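PDB 6TM0: Mgp-operon protein 3 from Mycoplasma pneumoniae M129, which binds sialic acid-containing oligosaccharides and probably mediates adhesion of the bacterium to host cells. Local coordinates for residues 181-186 with 216-221; 185-190 with 210-215; 603-608 with 617-622; 667-672 with 756-761. All coordinates share one frame; numbering follows the deposited sequence.

Interaction 1 (181-186 with 216-221); sequences RVNGVA and KAVTGF. With SIA (N-acetyl-alpha-neuraminic acid), chain C.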
# COMPACT_ATOMS: atom_id res chain seq x y z
N ARG A 181 2.69 19.57 0.76
CA ARG A 181 2.26 20.34 -0.42
C ARG A 181 1.39 21.54 0.02
O ARG A 181 0.60 21.43 0.95
CB ARG A 181 1.48 19.41 -1.36
CG ARG A 181 2.04 19.28 -2.77
CD ARG A 181 3.18 18.27 -3.01
NE ARG A 181 3.23 17.17 -2.04
CZ ARG A 181 3.38 15.88 -2.36
NH1 ARG A 181 3.44 14.96 -1.41
NH2 ARG A 181 3.45 15.51 -3.63
N VAL A 182 1.54 22.69 -0.66
CA VAL A 182 0.77 23.91 -0.35
C VAL A 182 -0.75 23.63 -0.39
O VAL A 182 -1.22 23.05 -1.36
CB VAL A 182 1.16 25.13 -1.25
CG1 VAL A 182 0.38 26.39 -0.86
CG2 VAL A 182 2.67 25.39 -1.21
N ASN A 183 -1.49 24.05 0.67
CA ASN A 183 -2.96 23.90 0.77
C ASN A 183 -3.65 24.52 -0.44
O ASN A 183 -3.20 25.54 -0.98
CB ASN A 183 -3.50 24.60 2.03
CG ASN A 183 -3.52 23.80 3.31
OD1 ASN A 183 -3.91 22.62 3.37
ND2 ASN A 183 -3.14 24.45 4.40
N GLY A 184 -4.77 23.91 -0.84
CA GLY A 184 -5.60 24.41 -1.93
C GLY A 184 -6.42 25.60 -1.49
O GLY A 184 -6.24 26.12 -0.38
N VAL A 185 -7.35 26.03 -2.34
CA VAL A 185 -8.22 27.17 -2.05
C VAL A 185 -9.33 26.79 -1.01
O VAL A 185 -9.49 25.60 -0.71
CB VAL A 185 -8.75 27.78 -3.40
CG1 VAL A 185 -9.89 26.96 -4.00
CG2 VAL A 185 -9.13 29.24 -3.26
N ALA A 186 -10.01 27.78 -0.40
CA ALA A 186 -11.09 27.53 0.56
C ALA A 186 -12.42 27.31 -0.24
O ALA A 186 -12.51 27.78 -1.38
CB ALA A 186 -11.22 28.71 1.51
N LYS A 216 -14.09 28.22 5.49
CA LYS A 216 -12.63 28.23 5.31
C LYS A 216 -12.04 26.83 5.15
O LYS A 216 -10.83 26.64 5.36
CB LYS A 216 -11.95 29.01 6.46
CG LYS A 216 -12.36 30.47 6.59
CD LYS A 216 -11.76 31.33 5.48
CE LYS A 216 -12.70 32.38 4.97
NZ LYS A 216 -12.46 32.67 3.53
N ALA A 217 -12.88 25.86 4.76
CA ALA A 217 -12.45 24.47 4.57
C ALA A 217 -11.67 24.34 3.25
O ALA A 217 -12.11 24.82 2.20
CB ALA A 217 -13.65 23.53 4.58
N VAL A 218 -10.48 23.73 3.34
CA VAL A 218 -9.56 23.51 2.22
C VAL A 218 -10.14 22.51 1.23
O VAL A 218 -10.66 21.46 1.63
CB VAL A 218 -8.12 23.15 2.69
CG1 VAL A 218 -7.11 23.40 1.58
CG2 VAL A 218 -7.73 23.93 3.94
N THR A 219 -10.11 22.87 -0.05
CA THR A 219 -10.64 22.10 -1.17
C THR A 219 -9.65 21.00 -1.59
O THR A 219 -10.07 19.94 -2.07
CB THR A 219 -11.02 23.04 -2.33
OG1 THR A 219 -9.88 23.82 -2.69
CG2 THR A 219 -12.21 23.95 -2.00
N GLY A 220 -8.35 21.26 -1.41
CA GLY A 220 -7.28 20.31 -1.73
C GLY A 220 -5.89 20.83 -1.44
O GLY A 220 -5.63 21.38 -0.37
N PHE A 221 -4.97 20.62 -2.40
CA PHE A 221 -3.58 21.07 -2.34
C PHE A 221 -3.09 21.40 -3.76
O PHE A 221 -3.59 20.83 -4.73
CB PHE A 221 -2.67 20.02 -1.65
CG PHE A 221 -2.54 18.68 -2.34
CD1 PHE A 221 -3.48 17.68 -2.13
CD2 PHE A 221 -1.48 18.42 -3.20
CE1 PHE A 221 -3.37 16.44 -2.77
CE2 PHE A 221 -1.36 17.18 -3.83
CZ PHE A 221 -2.31 16.20 -3.61
C1 SIA C . -12.60 29.67 14.16
C2 SIA C . -13.17 30.56 13.03
C3 SIA C . -12.32 30.65 11.78
C4 SIA C . -12.30 29.32 11.02
C5 SIA C . -13.68 28.70 10.84
C6 SIA C . -14.53 28.78 12.11
C7 SIA C . -16.00 28.42 11.91
C8 SIA C . -16.92 28.62 13.11
C9 SIA C . -18.19 27.78 13.04
C10 SIA C . -13.74 26.92 9.14
C11 SIA C . -13.29 25.53 8.82
N5 SIA C . -13.53 27.32 10.40
O1A SIA C . -13.30 29.12 14.99
O1B SIA C . -11.29 29.57 14.17
O4 SIA C . -11.62 29.45 9.77
O6 SIA C . -14.48 30.09 12.71
O7 SIA C . -16.54 29.16 10.81
O8 SIA C . -16.26 28.34 14.35
O9 SIA C . -18.93 28.07 11.87
O10 SIA C . -14.26 27.65 8.30
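Arg181 lays its CB and CG beside the ring of Phe221, each 3.6 Å from Phe221 CD2. The two side chains run alongside each other in the same direction. The guanidinium and ring planes are 59° apart, so the groups do not stack flat. The chain of Arg181 bends beyond CG, and its polar end turns to other partners: NH1 donates to Leu179 O, and the group makes a cation-pi contact with Tyr662.

The two backbones run roughly antiparallel and meet at two single bridges, Asn183 with Phe221 and Ala186 with Val218. Gly184 N donates to Gly220 O at 2.7 Å, coming from above the carbonyl plane. Val185 O is gripped twice by one residue. Thr219 N donates to Val185 O at 2.9 Å, almost in line with the carbonyl bond (175°). Thr219 OG1 donates to the same Val185 O at 2.7 Å, from above the plane. The hydroxyl gets there because chi1 of 56° sets OG1 between the backbone N and the carbonyl carbon. Val218 crosses Asn183 at about a right angle, with CG1 3.7 Å from Asn183 OD1.

At the Lys216 end of the segment, Lys216 N donates to O10 of the sialic acid acetamide at 2.9 Å. The CB and CG of Lys216 also lie against the sugar, while NZ forms a salt bridge with Asp188.

The contact lies where the loop after helix 176-179 meets the loop that leads into strand 220-222. Helix 187-192 packs on Thr219, strand 575-577 pairs with strand 220-222, and Tyr229 of strand 229-231 touches both Arg181 and Phe221.

Interaction 2 (185-190 with 210-215); sequences VAQDTV and KNNPGP. With SIA (N-acetyl-alpha-neuraminic acid), chain C.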
# COMPACT_ATOMS: atom_id res chain seq x y z
N VAL A 185 -7.35 26.03 -2.34
CA VAL A 185 -8.22 27.17 -2.05
C VAL A 185 -9.33 26.79 -1.01
O VAL A 185 -9.49 25.60 -0.71
CB VAL A 185 -8.75 27.78 -3.40
CG1 VAL A 185 -9.89 26.96 -4.00
CG2 VAL A 185 -9.13 29.24 -3.26
N ALA A 186 -10.01 27.78 -0.40
CA ALA A 186 -11.09 27.53 0.56
C ALA A 186 -12.42 27.31 -0.24
O ALA A 186 -12.51 27.78 -1.38
CB ALA A 186 -11.22 28.71 1.51
N GLN A 187 -13.43 26.61 0.33
CA GLN A 187 -14.65 26.33 -0.43
C GLN A 187 -15.62 27.54 -0.56
O GLN A 187 -16.48 27.53 -1.45
CB GLN A 187 -15.38 25.07 0.06
CG GLN A 187 -16.12 25.16 1.39
CD GLN A 187 -16.90 23.89 1.67
OE1 GLN A 187 -17.43 23.21 0.76
NE2 GLN A 187 -16.98 23.53 2.94
N ASP A 188 -15.45 28.59 0.27
CA ASP A 188 -16.28 29.78 0.15
C ASP A 188 -15.84 30.63 -1.05
O ASP A 188 -16.66 31.32 -1.66
CB ASP A 188 -16.35 30.58 1.47
CG ASP A 188 -15.05 31.06 2.11
OD1 ASP A 188 -13.98 30.48 1.81
OD2 ASP A 188 -15.12 32.00 2.93
N THR A 189 -14.55 30.50 -1.44
CA THR A 189 -13.98 31.14 -2.62
C THR A 189 -14.51 30.41 -3.86
O THR A 189 -14.84 31.05 -4.86
CB THR A 189 -12.44 31.13 -2.55
OG1 THR A 189 -12.03 31.74 -1.33
CG2 THR A 189 -11.79 31.84 -3.73
N VAL A 190 -14.60 29.05 -3.79
CA VAL A 190 -15.07 28.21 -4.90
C VAL A 190 -16.52 28.56 -5.29
O VAL A 190 -16.75 28.88 -6.46
CB VAL A 190 -14.87 26.68 -4.63
CG1 VAL A 190 -15.67 25.80 -5.60
CG2 VAL A 190 -13.40 26.30 -4.67
N LYS A 210 -26.08 23.84 3.25
CA LYS A 210 -26.99 24.12 4.37
C LYS A 210 -26.42 23.57 5.67
O LYS A 210 -25.95 22.43 5.70
CB LYS A 210 -28.38 23.53 4.09
CG LYS A 210 -29.47 23.93 5.07
CD LYS A 210 -30.75 23.16 4.79
CE LYS A 210 -30.90 21.90 5.61
NZ LYS A 210 -31.71 22.15 6.82
N ASN A 211 -26.41 24.41 6.71
CA ASN A 211 -25.89 24.09 8.05
C ASN A 211 -24.37 23.73 8.05
O ASN A 211 -23.84 23.28 9.07
CB ASN A 211 -26.75 22.99 8.72
CG ASN A 211 -28.17 23.41 8.99
OD1 ASN A 211 -28.44 24.41 9.67
ND2 ASN A 211 -29.13 22.65 8.48
N ASN A 212 -23.66 23.99 6.92
CA ASN A 212 -22.23 23.72 6.83
C ASN A 212 -21.46 24.82 7.60
O ASN A 212 -21.56 26.00 7.25
CB ASN A 212 -21.78 23.62 5.38
CG ASN A 212 -20.38 23.14 5.21
OD1 ASN A 212 -19.41 23.85 5.50
ND2 ASN A 212 -20.24 21.92 4.71
N PRO A 213 -20.73 24.46 8.67
CA PRO A 213 -20.04 25.48 9.48
C PRO A 213 -18.60 25.82 9.09
O PRO A 213 -17.95 26.60 9.80
CB PRO A 213 -20.10 24.89 10.90
CG PRO A 213 -20.32 23.40 10.71
CD PRO A 213 -20.54 23.11 9.26
N GLY A 214 -18.10 25.25 8.00
CA GLY A 214 -16.73 25.48 7.58
C GLY A 214 -16.51 26.20 6.27
O GLY A 214 -16.03 25.56 5.33
N PRO A 215 -16.75 27.53 6.15
CA PRO A 215 -16.47 28.22 4.87
C PRO A 215 -15.00 28.19 4.48
O PRO A 215 -14.70 28.08 3.29
CB PRO A 215 -16.94 29.66 5.10
CG PRO A 215 -17.05 29.82 6.56
CD PRO A 215 -17.30 28.47 7.15
C1 SIA C . -12.60 29.67 14.16
C2 SIA C . -13.17 30.56 13.03
C3 SIA C . -12.32 30.65 11.78
C4 SIA C . -12.30 29.32 11.02
C5 SIA C . -13.68 28.70 10.84
C6 SIA C . -14.53 28.78 12.11
C7 SIA C . -16.00 28.42 11.91
C8 SIA C . -16.92 28.62 13.11
C9 SIA C . -18.19 27.78 13.04
C10 SIA C . -13.74 26.92 9.14
C11 SIA C . -13.29 25.53 8.82
N5 SIA C . -13.53 27.32 10.40
O1A SIA C . -13.30 29.12 14.99
O1B SIA C . -11.29 29.57 14.17
O4 SIA C . -11.62 29.45 9.77
O6 SIA C . -14.48 30.09 12.71
O7 SIA C . -16.54 29.16 10.81
O8 SIA C . -16.26 28.34 14.35
O9 SIA C . -18.93 28.07 11.87
O10 SIA C . -14.26 27.65 8.30
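Gln187 NE2 donates to Gly214 O at 3.3 Å, and the bond is nearly straight (167° at the hydrogen). The acceptor lies close to the amide plane of Gln187, while the donor stands above the carbonyl plane of Gly214. NE2 also donates to Pro604 O, so the amide ties the helix to two loops. A second bond, from Asp188 N to Pro215 O, is weak at 3.2 Å.

Within 210-215, Asn212 OD1 accepts from Gly214 N at 3.2 Å. This is an Asx turn. The other amide atom, Asn212 ND2, donates to Gln635 O. The turn belongs to the wall of the sialic acid pocket. Pro213 O accepts from two sugar hydroxyls, O9 at 2.7 Å and O7 at 3.1 Å. Those hydroxyls belong to the glycerol tail of the sugar. Pro215 CD rests 3.4 Å from the sugar's O10.

The amide planes of Gln187 and Asn212 are nearly perpendicular, 84° apart. Their side chains approach from opposite directions. Further out, Asp188 CB packs 3.8 Å from Pro215 CB. A chi1 of 56° places Asp188 CG between the backbone N and the carbonyl carbon, and the carboxylate is taken up by Lys216. Trp200 of helix 200-207 touches Gln187, Asp188 and Pro215 alike.

Interaction 3 (603-608 with 617-622); sequences GPINGL and YVTPVS. With SIA (N-acetyl-alpha-neuraminic acid), chain C.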
# COMPACT_ATOMS: atom_id res chain seq x y z
N GLY A 603 -18.23 16.78 0.44
CA GLY A 603 -17.32 17.90 0.21
C GLY A 603 -16.64 18.38 1.47
O GLY A 603 -16.94 17.86 2.55
N PRO A 604 -15.73 19.38 1.38
CA PRO A 604 -15.03 19.86 2.60
C PRO A 604 -15.95 20.34 3.74
O PRO A 604 -17.08 20.77 3.47
CB PRO A 604 -14.13 20.99 2.06
CG PRO A 604 -13.99 20.74 0.61
CD PRO A 604 -15.26 20.08 0.17
N ILE A 605 -15.48 20.25 5.00
CA ILE A 605 -16.21 20.65 6.21
C ILE A 605 -15.26 20.88 7.41
O ILE A 605 -15.59 21.67 8.31
CB ILE A 605 -17.38 19.66 6.56
CG1 ILE A 605 -18.46 20.33 7.46
CG2 ILE A 605 -16.86 18.32 7.17
CD1 ILE A 605 -19.81 19.57 7.58
N ASN A 606 -14.13 20.16 7.45
CA ASN A 606 -13.18 20.25 8.55
C ASN A 606 -12.10 21.29 8.34
O ASN A 606 -11.71 21.57 7.20
CB ASN A 606 -12.61 18.89 8.88
CG ASN A 606 -13.64 17.91 9.39
OD1 ASN A 606 -14.58 18.26 10.12
ND2 ASN A 606 -13.50 16.64 9.02
N GLY A 607 -11.69 21.88 9.45
CA GLY A 607 -10.67 22.93 9.55
C GLY A 607 -10.49 23.33 11.00
O GLY A 607 -10.97 22.62 11.89
N LEU A 608 -9.82 24.46 11.26
CA LEU A 608 -9.62 24.95 12.63
C LEU A 608 -10.88 25.62 13.16
O LEU A 608 -11.32 26.64 12.62
CB LEU A 608 -8.41 25.90 12.73
CG LEU A 608 -8.12 26.49 14.10
CD1 LEU A 608 -6.92 25.84 14.73
CD2 LEU A 608 -7.89 27.98 14.01
N TYR A 617 -9.75 20.49 15.04
CA TYR A 617 -9.61 20.39 13.58
C TYR A 617 -10.77 19.62 12.89
O TYR A 617 -10.65 19.27 11.73
CB TYR A 617 -8.23 19.82 13.19
CG TYR A 617 -7.06 20.74 13.49
CD1 TYR A 617 -6.81 21.87 12.71
CD2 TYR A 617 -6.17 20.44 14.51
CE1 TYR A 617 -5.74 22.72 12.98
CE2 TYR A 617 -5.09 21.28 14.80
CZ TYR A 617 -4.88 22.42 14.04
OH TYR A 617 -3.80 23.23 14.33
N VAL A 618 -11.88 19.38 13.60
CA VAL A 618 -13.07 18.64 13.13
C VAL A 618 -14.30 19.52 13.36
O VAL A 618 -14.29 20.37 14.26
CB VAL A 618 -13.19 17.27 13.87
CG1 VAL A 618 -14.51 16.57 13.59
CG2 VAL A 618 -12.04 16.37 13.51
N THR A 619 -15.38 19.28 12.57
CA THR A 619 -16.64 20.03 12.64
C THR A 619 -17.40 19.79 13.98
O THR A 619 -17.47 18.65 14.44
CB THR A 619 -17.49 19.78 11.38
OG1 THR A 619 -18.60 20.67 11.38
CG2 THR A 619 -17.98 18.34 11.25
N PRO A 620 -17.96 20.84 14.63
CA PRO A 620 -18.69 20.62 15.88
C PRO A 620 -20.18 20.36 15.63
O PRO A 620 -20.93 20.13 16.58
CB PRO A 620 -18.45 21.92 16.66
CG PRO A 620 -18.08 22.94 15.60
CD PRO A 620 -17.97 22.28 14.26
N VAL A 621 -20.59 20.45 14.37
CA VAL A 621 -21.96 20.22 13.92
C VAL A 621 -21.86 19.30 12.71
O VAL A 621 -21.15 19.61 11.75
CB VAL A 621 -22.73 21.54 13.57
CG1 VAL A 621 -24.19 21.25 13.25
CG2 VAL A 621 -22.63 22.57 14.68
N SER A 622 -22.56 18.16 12.77
CA SER A 622 -22.58 17.17 11.71
C SER A 622 -23.85 16.33 11.77
O SER A 622 -24.55 16.34 12.79
CB SER A 622 -21.34 16.27 11.78
OG SER A 622 -21.47 15.21 12.71
C1 SIA C . -12.60 29.67 14.16
C2 SIA C . -13.17 30.56 13.03
C3 SIA C . -12.32 30.65 11.78
C4 SIA C . -12.30 29.32 11.02
C5 SIA C . -13.68 28.70 10.84
C6 SIA C . -14.53 28.78 12.11
C7 SIA C . -16.00 28.42 11.91
C8 SIA C . -16.92 28.62 13.11
C9 SIA C . -18.19 27.78 13.04
C10 SIA C . -13.74 26.92 9.14
C11 SIA C . -13.29 25.53 8.82
N5 SIA C . -13.53 27.32 10.40
O1A SIA C . -13.30 29.12 14.99
O1B SIA C . -11.29 29.57 14.17
O4 SIA C . -11.62 29.45 9.77
O6 SIA C . -14.48 30.09 12.71
O7 SIA C . -16.54 29.16 10.81
O8 SIA C . -16.26 28.34 14.35
O9 SIA C . -18.93 28.07 11.87
O10 SIA C . -14.26 27.65 8.30
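Asn606 OD1 accepts from Thr619 N at 2.8 Å, the one hydrogen bond between the two segments. The donor is tilted 29° from the carbonyl plane of the Asn606 amide. With chi1 at -64°, Asn606 CG sits anti to its own carbonyl carbon, and the amide reaches across to the other backbone. Its ND2 donates to Ser580 OG, so both ends of the group are held. Within 617-622, Thr619 OG1 donates to Val621 O at 2.8 Å and ties a short turn together.

A weaker polar contact runs from Tyr617 CA, which points a C-H toward Gly607 O at 3.1 Å. The sialic acid makes one weak bond here, from its acetamide N5 to Leu608 O at 3.2 Å. Gly607 CA lies 3.8 Å from the acetamide methyl carbon C11.

Both segments lie in the long connection from helix 591-595 to strand 650-654. They belong to the MgpC adhesin region, whose family is probably related to the beta-propellers.

Van der Waals contacts lie at both ends. Leu608 CD1 comes within 3.8 Å of Tyr617 CE1, the two side chains meeting at a slant. The Tyr617 ring also meets the rings of Phe615 and Phe670. At the other end, Ile605 CG1 lies 3.9 Å from the threonine hydroxyl, Thr619 OG1, and Asn212 touches the same isoleucine.

Interaction 4 (667-672 with 756-761); sequences VTVFDA and NGVKIS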
# COMPACT_ATOMS: atom_id res chain seq x y z
N VAL A 667 -5.11 19.81 10.19
CA VAL A 667 -6.21 18.88 9.92
C VAL A 667 -5.73 17.58 9.23
O VAL A 667 -6.23 16.49 9.56
CB VAL A 667 -7.36 19.58 9.15
CG1 VAL A 667 -6.87 20.22 7.85
CG2 VAL A 667 -8.52 18.63 8.90
N THR A 668 -4.75 17.68 8.32
CA THR A 668 -4.19 16.51 7.64
C THR A 668 -3.36 15.73 8.64
O THR A 668 -3.63 14.55 8.84
CB THR A 668 -3.49 16.88 6.31
OG1 THR A 668 -2.55 17.93 6.53
CG2 THR A 668 -4.48 17.29 5.22
N VAL A 669 -2.46 16.42 9.36
CA VAL A 669 -1.58 15.84 10.39
C VAL A 669 -2.40 15.07 11.45
O VAL A 669 -2.01 13.98 11.85
CB VAL A 669 -0.65 16.92 11.03
CG1 VAL A 669 0.27 16.31 12.09
CG2 VAL A 669 0.18 17.64 9.98
N PHE A 670 -3.54 15.65 11.87
CA PHE A 670 -4.48 15.09 12.85
C PHE A 670 -5.22 13.85 12.32
O PHE A 670 -5.44 12.91 13.08
CB PHE A 670 -5.45 16.19 13.33
CG PHE A 670 -4.94 16.93 14.55
CD1 PHE A 670 -3.78 17.69 14.49
CD2 PHE A 670 -5.60 16.83 15.76
CE1 PHE A 670 -3.28 18.33 15.63
CE2 PHE A 670 -5.10 17.45 16.91
CZ PHE A 670 -3.95 18.20 16.84
N ASP A 671 -5.53 13.83 11.02
CA ASP A 671 -6.17 12.71 10.35
C ASP A 671 -5.18 11.53 10.19
O ASP A 671 -5.58 10.37 10.31
CB ASP A 671 -6.68 13.15 8.97
CG ASP A 671 -8.08 13.73 8.89
OD1 ASP A 671 -8.45 14.53 9.78
OD2 ASP A 671 -8.82 13.41 7.91
N ALA A 672 -3.91 11.82 9.87
CA ALA A 672 -2.90 10.80 9.62
C ALA A 672 -2.34 10.18 10.89
O ALA A 672 -1.84 9.04 10.83
CB ALA A 672 -1.77 11.38 8.78
N ASN A 756 2.64 27.99 16.73
CA ASN A 756 1.37 28.40 16.08
C ASN A 756 0.61 27.25 15.35
O ASN A 756 0.01 27.49 14.29
CB ASN A 756 1.61 29.58 15.09
CG ASN A 756 2.53 30.70 15.55
OD1 ASN A 756 3.65 30.48 16.03
ND2 ASN A 756 2.09 31.94 15.36
N GLY A 757 0.60 26.06 15.95
CA GLY A 757 -0.04 24.89 15.38
C GLY A 757 0.98 24.08 14.62
O GLY A 757 2.05 24.59 14.27
N VAL A 758 0.66 22.81 14.36
CA VAL A 758 1.54 21.87 13.66
C VAL A 758 0.98 21.52 12.28
O VAL A 758 -0.15 21.04 12.18
CB VAL A 758 1.91 20.61 14.52
CG1 VAL A 758 2.78 19.62 13.74
CG2 VAL A 758 2.60 21.01 15.83
N LYS A 759 1.77 21.78 11.22
CA LYS A 759 1.48 21.45 9.83
C LYS A 759 2.43 20.33 9.37
O LYS A 759 3.32 19.96 10.14
CB LYS A 759 1.54 22.70 8.92
CG LYS A 759 2.81 23.52 9.02
CD LYS A 759 2.75 24.69 8.07
CE LYS A 759 3.73 25.77 8.45
NZ LYS A 759 3.54 27.00 7.63
N ILE A 760 2.21 19.74 8.16
CA ILE A 760 3.05 18.65 7.62
C ILE A 760 4.56 19.04 7.63
O ILE A 760 5.39 18.25 8.11
CB ILE A 760 2.56 18.14 6.22
CG1 ILE A 760 1.03 17.84 6.19
CG2 ILE A 760 3.36 16.92 5.76
CD1 ILE A 760 0.47 17.24 4.91
N SER A 761 4.88 20.25 7.16
CA SER A 761 6.24 20.79 7.07
C SER A 761 6.93 21.09 8.44
O SER A 761 8.16 21.13 8.48
CB SER A 761 6.27 22.02 6.17
OG SER A 761 5.40 23.05 6.64
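Thr668 OG1 is hydrogen-bonded to Gly663 O and also meets the side chain of Ile760 across the contact. Ile760 CD1 is 3.5 Å from Thr668 OG1. Helix 666-673, in the MgpC adhesin region, packs here against the irregular segment 756-761, in the connection between strands 723-732 and 779-786. No hydrogen bond joins the two segments, so the contact is made by packing alone.

Thr668 and Ile760 cross at about a right angle. A chi1 of 51° puts Thr668 OG1 between the backbone N and the carbonyl carbon. From there it faces back to Gly663, with the end of Ile760 beside it.

Val669 carries the largest share of the burial. Its CB points toward the loop, and both methyls are used. CG2 sits over the backbone, 3.6 Å from Lys759 C, and lies 3.9 Å from Ile760 CG1. CG1 faces Val758, but looser, at 4.5 Å from Val758 CG1.

The helix is held by its own backbone bonds, among them Ala672 N to Thr668 O at 2.9 Å. Beyond the contact, Asp671 O accepts from Tyr732 OH and Ala672 O from Gln692 NE2, while the loop has a separate tie to the region just before the helix, where Ser761 N donates to Asp664 OD1. Within the contact itself, the nearest approach to the loop backbone is Val669 CG2 to Ile760 N, 3.4 Å.

Interactions 1, 2 and 3 all touch one sialic acid. They supply Lys216 N, Pro213 O and, weakly, Leu608 O as hydrogen-bonding partners, and Thr610 OG1 adds another. Interactions 1 and 2 share Val185 and Ala186 and are joined by a salt bridge, Lys216 NZ to Asp188 OD2 at 2.8 Å. Interactions 2 and 3 meet through Gln187 NE2 and Pro604 O, also 2.8 Å apart. Pro604 packs on Ala217 too, linking interaction 3 to interaction 1. Interaction 4 lies further back: the side chain of Thr668 is about 13 Å from the sugar. It touches interaction 3 where Tyr617 CE2 meets Phe670 CE1 at 3.6 Å.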